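Local coordinates for plasmin and fibronectin-binding protein A (Streptococcus pneumoniae, PDB 4MR0) that acts as a fibronectin-dependent adhesin and invasin on the bacterial surface, binding human fibronectin, plasmin, plasminogen and serum albumin, at residues A[460-471]-A[488-499]. Numbering follows the deposited sequence.
Sequences KVSDITVTKNVI and VSDNLVVSENSI
N497 reaches from one coil of a right-handed parallel beta-helix to the next, and its side-chain amide joins the two at the bend between strands. ND2 donates to V466 O at 2.8 Å, with that oxygen close to the amide plane of N497 but ND2 well above the carbonyl plane of V466. S495 N takes the same oxygen from the opposite face, its second donor. On the other branch of the amide, OD1 accepts from N469 N at 2.9 Å. Held at both ends, the N497 amide has its rotation fixed, and lies beside the N469 side chain, pointing the same way, the two amides nearly coplanar (11°): asparagines at the same bend of successive coils. N520 continues the series in the next coil, bonding N497 N and V494 O.

Before the bend, strands 462-467 and 490-495 run parallel, their axes 4.7 Å apart at closest approach. Facing the interior, I464 lays CG1 on V488 CG1 (3.8 Å) and CB against L492 CD1; with CG of L492 anti to the backbone N (chi1 170°) and chi2 at 67°, CD1 comes back toward I464. V450 and L485, on another wall of the helix, pack against I464 and L492 respectively. On the outer face, T465 and V493 stand side by side. At the bend, K468 and E496 extend outward alongside each other, though NZ and OE1 stay 4.5 Å apart, beyond a salt bridge. On the face of T465 and V493 a water bridges the coils, donating to N491 O at 2.7 Å and hydrogen-bonding T465 OG1 at 2.9 Å.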
loop_
_atom_site.group_PDB
_atom_site.type_symbol
_atom_site.label_atom_id
_atom_site.label_comp_id
_atom_site.label_asym_id
_atom_site.label_seq_id
_atom_site.Cartn_x
_atom_site.Cartn_y
_atom_site.Cartn_z
ATOM N N LYS A 460 0.053 20.585 -7.835
ATOM C CA LYS A 460 1.305 20.281 -8.513
ATOM C C LYS A 460 2.029 19.062 -7.949
ATOM O O LYS A 460 2.018 18.816 -6.742
ATOM C CB LYS A 460 2.244 21.487 -8.448
ATOM C CG LYS A 460 1.726 22.725 -9.164
ATOM C CD LYS A 460 2.704 23.881 -9.024
ATOM C CE LYS A 460 2.148 25.158 -9.648
ATOM N NZ LYS A 460 3.088 26.308 -9.501
ATOM N N VAL A 461 2.651 18.310 -8.852
ATOM C CA VAL A 461 3.437 17.124 -8.519
ATOM C C VAL A 461 4.877 17.546 -8.807
ATOM O O VAL A 461 5.187 17.982 -9.918
ATOM C CB VAL A 461 3.057 15.927 -9.432
ATOM C CG1 VAL A 461 4.019 14.764 -9.211
ATOM C CG2 VAL A 461 1.629 15.487 -9.145
ATOM N N SER A 462 5.754 17.430 -7.815
ATOM C CA SER A 462 7.139 17.845 -8.008
ATOM C C SER A 462 8.131 17.086 -7.144
ATOM O O SER A 462 7.748 16.367 -6.221
ATOM C CB SER A 462 7.264 19.342 -7.725
ATOM O OG SER A 462 6.775 19.629 -6.429
ATOM N N ASP A 463 9.416 17.263 -7.452
ATOM C CA ASP A 463 10.499 16.607 -6.727
ATOM C C ASP A 463 10.296 15.100 -6.795
ATOM O O ASP A 463 10.076 14.436 -5.787
ATOM C CB ASP A 463 10.526 17.094 -5.277
ATOM C CG ASP A 463 10.835 18.577 -5.175
ATOM O OD1 ASP A 463 11.974 18.973 -5.502
ATOM O OD2 ASP A 463 9.936 19.349 -4.780
ATOM N N ILE A 464 10.372 14.582 -8.015
ATOM C CA ILE A 464 10.183 13.167 -8.287
ATOM C C ILE A 464 11.520 12.600 -8.749
ATOM O O ILE A 464 12.137 13.145 -9.664
ATOM C CB ILE A 464 9.157 12.956 -9.426
ATOM C CG1 ILE A 464 7.830 13.645 -9.082
ATOM C CG2 ILE A 464 8.966 11.470 -9.675
ATOM C CD1 ILE A 464 7.202 13.186 -7.769
ATOM N N THR A 465 11.954 11.506 -8.129
ATOM C CA THR A 465 13.222 10.874 -8.487
ATOM C C THR A 465 13.043 9.384 -8.746
ATOM O O THR A 465 12.541 8.649 -7.889
ATOM C CB THR A 465 14.274 11.045 -7.360
ATOM O OG1 THR A 465 14.563 12.435 -7.179
ATOM C CG2 THR A 465 15.567 10.304 -7.705
ATOM N N VAL A 466 13.451 8.946 -9.934
ATOM C CA VAL A 466 13.369 7.541 -10.316
ATOM C C VAL A 466 14.790 7.149 -10.714
ATOM O O VAL A 466 15.247 7.460 -11.825
ATOM C CB VAL A 466 12.420 7.332 -11.513
ATOM C CG1 VAL A 466 12.331 5.851 -11.842
ATOM C CG2 VAL A 466 11.029 7.894 -11.188
ATOM N N THR A 467 15.482 6.460 -9.810
ATOM C CA THR A 467 16.874 6.095 -10.058
ATOM C C THR A 467 17.273 4.659 -9.758
ATOM O O THR A 467 16.748 4.029 -8.843
ATOM C CB THR A 467 17.815 6.981 -9.225
ATOM O OG1 THR A 467 17.461 6.856 -7.838
ATOM C CG2 THR A 467 17.706 8.435 -9.644
ATOM N N LYS A 468 18.241 4.173 -10.532
ATOM C CA LYS A 468 18.800 2.841 -10.361
ATOM C C LYS A 468 17.824 1.684 -10.218
ATOM O O LYS A 468 18.125 0.696 -9.556
ATOM C CB LYS A 468 19.774 2.846 -9.178
ATOM C CG LYS A 468 21.029 3.680 -9.449
ATOM C CD LYS A 468 22.063 3.572 -8.336
ATOM C CE LYS A 468 23.357 4.292 -8.742
ATOM N NZ LYS A 468 24.402 4.283 -7.671
ATOM N N ASN A 469 16.658 1.801 -10.838
ATOM C CA ASN A 469 15.694 0.719 -10.795
ATOM C C ASN A 469 16.024 -0.239 -11.935
ATOM O O ASN A 469 16.577 0.171 -12.963
ATOM C CB ASN A 469 14.274 1.249 -10.979
ATOM C CG ASN A 469 13.860 2.186 -9.874
ATOM O OD1 ASN A 469 13.977 3.404 -9.998
ATOM N ND2 ASN A 469 13.382 1.622 -8.781
ATOM N N VAL A 470 15.682 -1.507 -11.751
ATOM C CA VAL A 470 15.923 -2.515 -12.772
ATOM C C VAL A 470 14.595 -3.121 -13.197
ATOM O O VAL A 470 13.902 -3.755 -12.399
ATOM C CB VAL A 470 16.839 -3.642 -12.251
ATOM C CG1 VAL A 470 16.959 -4.742 -13.303
ATOM C CG2 VAL A 470 18.210 -3.082 -11.913
ATOM N N ILE A 471 14.245 -2.919 -14.461
ATOM C CA ILE A 471 13.004 -3.438 -14.993
ATOM C C ILE A 471 13.256 -4.572 -15.985
ATOM O O ILE A 471 13.885 -4.374 -17.023
ATOM C CB ILE A 471 12.209 -2.321 -15.697
ATOM C CG1 ILE A 471 11.875 -1.216 -14.688
ATOM C CG2 ILE A 471 10.935 -2.892 -16.328
ATOM C CD1 ILE A 471 11.105 -0.040 -15.277
ATOM N N VAL A 488 4.840 16.330 -14.410
ATOM C CA VAL A 488 5.614 16.637 -13.215
ATOM C C VAL A 488 5.997 18.106 -13.411
ATOM O O VAL A 488 6.585 18.478 -14.433
ATOM C CB VAL A 488 6.878 15.747 -13.116
ATOM C CG1 VAL A 488 7.698 16.134 -11.893
ATOM C CG2 VAL A 488 6.469 14.283 -13.028
ATOM N N SER A 489 5.653 18.934 -12.433
ATOM C CA SER A 489 5.887 20.373 -12.498
ATOM C C SER A 489 7.304 20.885 -12.300
ATOM O O SER A 489 7.632 21.982 -12.751
ATOM C CB SER A 489 4.988 21.088 -11.485
ATOM O OG SER A 489 3.620 20.830 -11.738
ATOM N N ASP A 490 8.143 20.118 -11.618
ATOM C CA ASP A 490 9.498 20.590 -11.372
ATOM C C ASP A 490 10.340 19.529 -10.685
ATOM O O ASP A 490 9.813 18.628 -10.025
ATOM C CB ASP A 490 9.430 21.853 -10.501
ATOM C CG ASP A 490 10.707 22.676 -10.538
ATOM O OD1 ASP A 490 11.616 22.370 -11.341
ATOM O OD2 ASP A 490 10.790 23.653 -9.760
ATOM N N ASN A 491 11.653 19.649 -10.853
ATOM C CA ASN A 491 12.613 18.735 -10.254
ATOM C C ASN A 491 12.346 17.255 -10.483
ATOM O O ASN A 491 12.129 16.494 -9.540
ATOM C CB ASN A 491 12.736 19.027 -8.756
ATOM C CG ASN A 491 13.393 20.369 -8.483
ATOM O OD1 ASN A 491 14.487 20.644 -8.981
ATOM N ND2 ASN A 491 12.733 21.211 -7.694
ATOM N N LEU A 492 12.355 16.855 -11.750
ATOM C CA LEU A 492 12.165 15.460 -12.116
ATOM C C LEU A 492 13.535 14.888 -12.468
ATOM O O LEU A 492 14.264 15.469 -13.273
ATOM C CB LEU A 492 11.245 15.330 -13.334
ATOM C CG LEU A 492 11.170 13.927 -13.958
ATOM C CD1 LEU A 492 10.510 12.965 -12.991
ATOM C CD2 LEU A 492 10.383 13.978 -15.271
ATOM N N VAL A 493 13.878 13.759 -11.857
ATOM C CA VAL A 493 15.150 13.086 -12.125
ATOM C C VAL A 493 14.889 11.621 -12.459
ATOM O O VAL A 493 14.316 10.883 -11.651
ATOM C CB VAL A 493 16.105 13.141 -10.901
ATOM C CG1 VAL A 493 17.344 12.272 -11.163
ATOM C CG2 VAL A 493 16.519 14.582 -10.623
ATOM N N VAL A 494 15.294 11.208 -13.654
ATOM C CA VAL A 494 15.131 9.823 -14.091
ATOM C C VAL A 494 16.519 9.416 -14.562
ATOM O O VAL A 494 16.927 9.766 -15.675
ATOM C CB VAL A 494 14.126 9.719 -15.260
ATOM C CG1 VAL A 494 13.829 8.256 -15.565
ATOM C CG2 VAL A 494 12.847 10.467 -14.906
ATOM N N SER A 495 17.251 8.688 -13.724
ATOM C CA SER A 495 18.617 8.329 -14.088
ATOM C C SER A 495 19.107 6.961 -13.661
ATOM O O SER A 495 18.643 6.390 -12.679
ATOM C CB SER A 495 19.578 9.378 -13.529
ATOM O OG SER A 495 19.205 10.677 -13.934
ATOM N N GLU A 496 20.071 6.452 -14.421
ATOM C CA GLU A 496 20.696 5.163 -14.167
ATOM C C GLU A 496 19.760 3.976 -13.978
ATOM O O GLU A 496 20.074 3.027 -13.254
ATOM C CB GLU A 496 21.648 5.291 -12.978
ATOM C CG GLU A 496 22.783 6.270 -13.262
ATOM C CD GLU A 496 23.752 6.413 -12.108
ATOM O OE1 GLU A 496 23.397 7.056 -11.094
ATOM O OE2 GLU A 496 24.872 5.874 -12.217
ATOM N N ASN A 497 18.615 4.021 -14.647
ATOM C CA ASN A 497 17.671 2.924 -14.571
ATOM C C ASN A 497 18.034 1.943 -15.690
ATOM O O ASN A 497 18.516 2.357 -16.749
ATOM C CB ASN A 497 16.240 3.440 -14.762
ATOM C CG ASN A 497 15.798 4.376 -13.643
ATOM O OD1 ASN A 497 15.529 3.941 -12.525
ATOM N ND2 ASN A 497 15.729 5.670 -13.943
ATOM N N SER A 498 17.823 0.651 -15.445
ATOM C CA SER A 498 18.102 -0.381 -16.441
ATOM C C SER A 498 16.786 -1.030 -16.866
ATOM O O SER A 498 16.051 -1.567 -16.036
ATOM C CB SER A 498 19.039 -1.454 -15.874
ATOM O OG SER A 498 20.349 -0.954 -15.669
ATOM N N ILE A 499 16.491 -0.980 -18.160
ATOM C CA ILE A 499 15.261 -1.560 -18.681
ATOM C C ILE A 499 15.525 -2.669 -19.700
ATOM O O ILE A 499 16.055 -2.414 -20.784
ATOM C CB ILE A 499 14.385 -0.476 -19.337
ATOM C CG1 ILE A 499 14.131 0.654 -18.334
ATOM C CG2 ILE A 499 13.068 -1.082 -19.803
ATOM C CD1 ILE A 499 13.304 1.795 -18.880
HETATM O O HOH W 1 2.248 18.851 -11.623
HETATM O O HOH W 2 13.870 15.058 -8.073
#